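Local coordinates for protein possible translation initiation inhibitor (Rhodopseudomonas palustris, PDB 3LME) that is of unconfirmed function but belongs to the YjgF-like family of small alpha+beta proteins and assembles from three chains, at residues M59-A63 and I122-F126. The protein carries 1 engineered substitution. Numbering follows the deposited sequence.
Sequences MLAAA and IDGTF
Helix 48-64 lies over one face of the sheet, and its segment 59-63 runs nearly along strand segment 122-126, with axes 9.6 Å apart at closest approach and N-to-C directions 29° apart, so roughly parallel (signed crossing angle -29°). Met59 stands opposite Gly124 (CA to CA 7.0 Å) and Ala63 opposite Phe126 (CA to CA 7.5 Å). The helical turn is regular, Ala63 N donating to Met59 O at 3.0 Å, while the strand is extended, so Ile122 and Phe126 point their CB toward the helix and Asp123 and Thr125 away. Met59 extends toward the strand in a t, t, p conformation: SD settles 3.6 Å from Gly124 CA and 4.0 Å from Ile122 CG1 (Ile122 chi1 t), and the p turn of chi3 brings CE to 4.2 Å from Phe126 CZ. An ideal CB on Gly124 would lie 2.4 Å from Met59 SD, a clash, so the bare backbone makes the room. Phe126, chi1 m and chi2 74°, projects from the strand toward the helix; Ala63 CB sits over one ring face, 3.8 Å from the Phe126 centroid in a CH-pi contact, while Met59 CE and Leu60 CD2 (4.0 Å from Phe126 CE2; Leu60 m, t) meet the ring edge. On the reverse face, Thr125 OG1 makes a weak hydrogen bond to Arg75 NH1 of a second subunit. Strand 120-127 pairs with strands 28-35 and 73-80, and this buried apolar layer between helix and central sheet is characteristic of the YjgF-like alpha+beta fold.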
ATOM      1  N   MET A  59     -13.674  -3.081  -8.606  1.00 41.73           N
ATOM      2  CA  MET A  59     -12.956  -3.509  -7.394  1.00 40.43           C
ATOM      3  C   MET A  59     -13.939  -4.348  -6.577  1.00 41.31           C
ATOM      4  O   MET A  59     -13.594  -5.477  -6.163  1.00 41.51           O
ATOM      5  CB  MET A  59     -12.401  -2.302  -6.584  1.00 39.38           C
ATOM      6  CG  MET A  59     -11.650  -2.644  -5.269  1.00 35.57           C
ATOM      7  SD  MET A  59     -11.350  -1.333  -4.034  1.00 28.65           S
ATOM      8  CE  MET A  59     -13.000  -0.739  -3.655  1.00 28.14           C
ATOM      9  N   LEU A  60     -15.163  -3.819  -6.384  1.00 41.13           N
ATOM     10  CA  LEU A  60     -16.169  -4.469  -5.513  1.00 41.27           C
ATOM     11  C   LEU A  60     -16.643  -5.826  -6.037  1.00 41.77           C
ATOM     12  O   LEU A  60     -16.964  -6.708  -5.255  1.00 42.08           O
ATOM     13  CB  LEU A  60     -17.350  -3.541  -5.191  1.00 40.24           C
ATOM     14  CG  LEU A  60     -16.971  -2.418  -4.212  1.00 39.28           C
ATOM     15  CD1 LEU A  60     -17.986  -1.311  -4.201  1.00 35.98           C
ATOM     16  CD2 LEU A  60     -16.653  -2.919  -2.752  1.00 37.37           C
ATOM     17  N   ALA A  61     -16.653  -5.976  -7.359  1.00 42.21           N
ATOM     18  CA  ALA A  61     -16.968  -7.234  -8.009  1.00 42.94           C
ATOM     19  C   ALA A  61     -15.888  -8.278  -7.729  1.00 43.54           C
ATOM     20  O   ALA A  61     -16.175  -9.421  -7.391  1.00 43.88           O
ATOM     21  CB  ALA A  61     -17.143  -7.031  -9.501  1.00 41.87           C
ATOM     22  N   ALA A  62     -14.638  -7.897  -7.884  1.00 44.74           N
ATOM     23  CA  ALA A  62     -13.579  -8.817  -7.554  1.00 45.64           C
ATOM     24  C   ALA A  62     -13.771  -9.210  -6.089  1.00 46.61           C
ATOM     25  O   ALA A  62     -13.716 -10.394  -5.758  1.00 47.05           O
ATOM     26  CB  ALA A  62     -12.227  -8.193  -7.801  1.00 45.07           C
ATOM     27  N   ALA A  63     -14.073  -8.243  -5.223  1.00 47.40           N
ATOM     28  CA  ALA A  63     -14.193  -8.552  -3.799  1.00 48.34           C
ATOM     29  C   ALA A  63     -15.344  -9.519  -3.537  1.00 49.23           C
ATOM     30  O   ALA A  63     -15.181 -10.532  -2.864  1.00 49.16           O
ATOM     31  CB  ALA A  63     -14.353  -7.319  -3.005  1.00 47.75           C
ATOM     32  N   ILE A 122      -7.218   2.062  -7.987  1.00 49.16           N
ATOM     33  CA  ILE A 122      -7.500   1.843  -6.572  1.00 49.42           C
ATOM     34  C   ILE A 122      -7.022   0.495  -6.097  1.00 48.68           C
ATOM     35  O   ILE A 122      -7.069  -0.446  -6.846  1.00 48.69           O
ATOM     36  CB  ILE A 122      -9.014   2.083  -6.211  1.00 49.88           C
ATOM     37  CG1 ILE A 122      -9.256   1.973  -4.697  1.00 49.64           C
ATOM     38  CG2 ILE A 122      -9.943   1.093  -6.922  1.00 51.73           C
ATOM     39  CD1 ILE A 122     -10.534   2.629  -4.225  1.00 47.50           C
ATOM     40  N   ASP A 123      -6.545   0.435  -4.857  1.00 48.87           N
ATOM     41  CA  ASP A 123      -6.154  -0.807  -4.173  1.00 49.33           C
ATOM     42  C   ASP A 123      -7.049  -1.079  -2.979  1.00 48.30           C
ATOM     43  O   ASP A 123      -7.141  -0.249  -2.078  1.00 48.85           O
ATOM     44  CB  ASP A 123      -4.742  -0.704  -3.635  1.00 50.15           C
ATOM     45  CG  ASP A 123      -3.712  -0.818  -4.704  1.00 54.45           C
ATOM     46  OD1 ASP A 123      -4.105  -1.091  -5.868  1.00 57.77           O
ATOM     47  OD2 ASP A 123      -2.510  -0.634  -4.374  1.00 58.22           O
ATOM     48  N   GLY A 124      -7.682  -2.245  -2.958  1.00 46.93           N
ATOM     49  CA  GLY A 124      -8.645  -2.555  -1.934  1.00 45.10           C
ATOM     50  C   GLY A 124      -8.217  -3.795  -1.226  1.00 44.36           C
ATOM     51  O   GLY A 124      -7.768  -4.739  -1.869  1.00 44.66           O
ATOM     52  N   THR A 125      -8.352  -3.772   0.099  1.00 43.59           N
ATOM     53  CA  THR A 125      -8.069  -4.903   0.994  1.00 42.42           C
ATOM     54  C   THR A 125      -9.270  -5.115   1.921  1.00 42.08           C
ATOM     55  O   THR A 125      -9.774  -4.174   2.520  1.00 40.79           O
ATOM     56  CB  THR A 125      -6.800  -4.625   1.806  1.00 42.16           C
ATOM     57  OG1 THR A 125      -5.769  -4.245   0.899  1.00 42.56           O
ATOM     58  CG2 THR A 125      -6.356  -5.845   2.601  1.00 40.69           C
ATOM     59  N   PHE A 126      -9.746  -6.351   1.996  1.00 42.64           N
ATOM     60  CA  PHE A 126     -10.990  -6.647   2.697  1.00 43.38           C
ATOM     61  C   PHE A 126     -10.773  -7.730   3.758  1.00 45.06           C
ATOM     62  O   PHE A 126      -9.903  -8.606   3.616  1.00 44.97           O
ATOM     63  CB  PHE A 126     -12.063  -7.101   1.712  1.00 42.60           C
ATOM     64  CG  PHE A 126     -12.429  -6.070   0.661  1.00 41.36           C
ATOM     65  CD1 PHE A 126     -11.569  -5.788  -0.406  1.00 40.82           C
ATOM     66  CD2 PHE A 126     -13.647  -5.430   0.702  1.00 38.91           C
ATOM     67  CE1 PHE A 126     -11.916  -4.855  -1.369  1.00 40.27           C
ATOM     68  CE2 PHE A 126     -14.002  -4.501  -0.258  1.00 39.69           C
ATOM     69  CZ  PHE A 126     -13.141  -4.203  -1.295  1.00 40.00           C
TER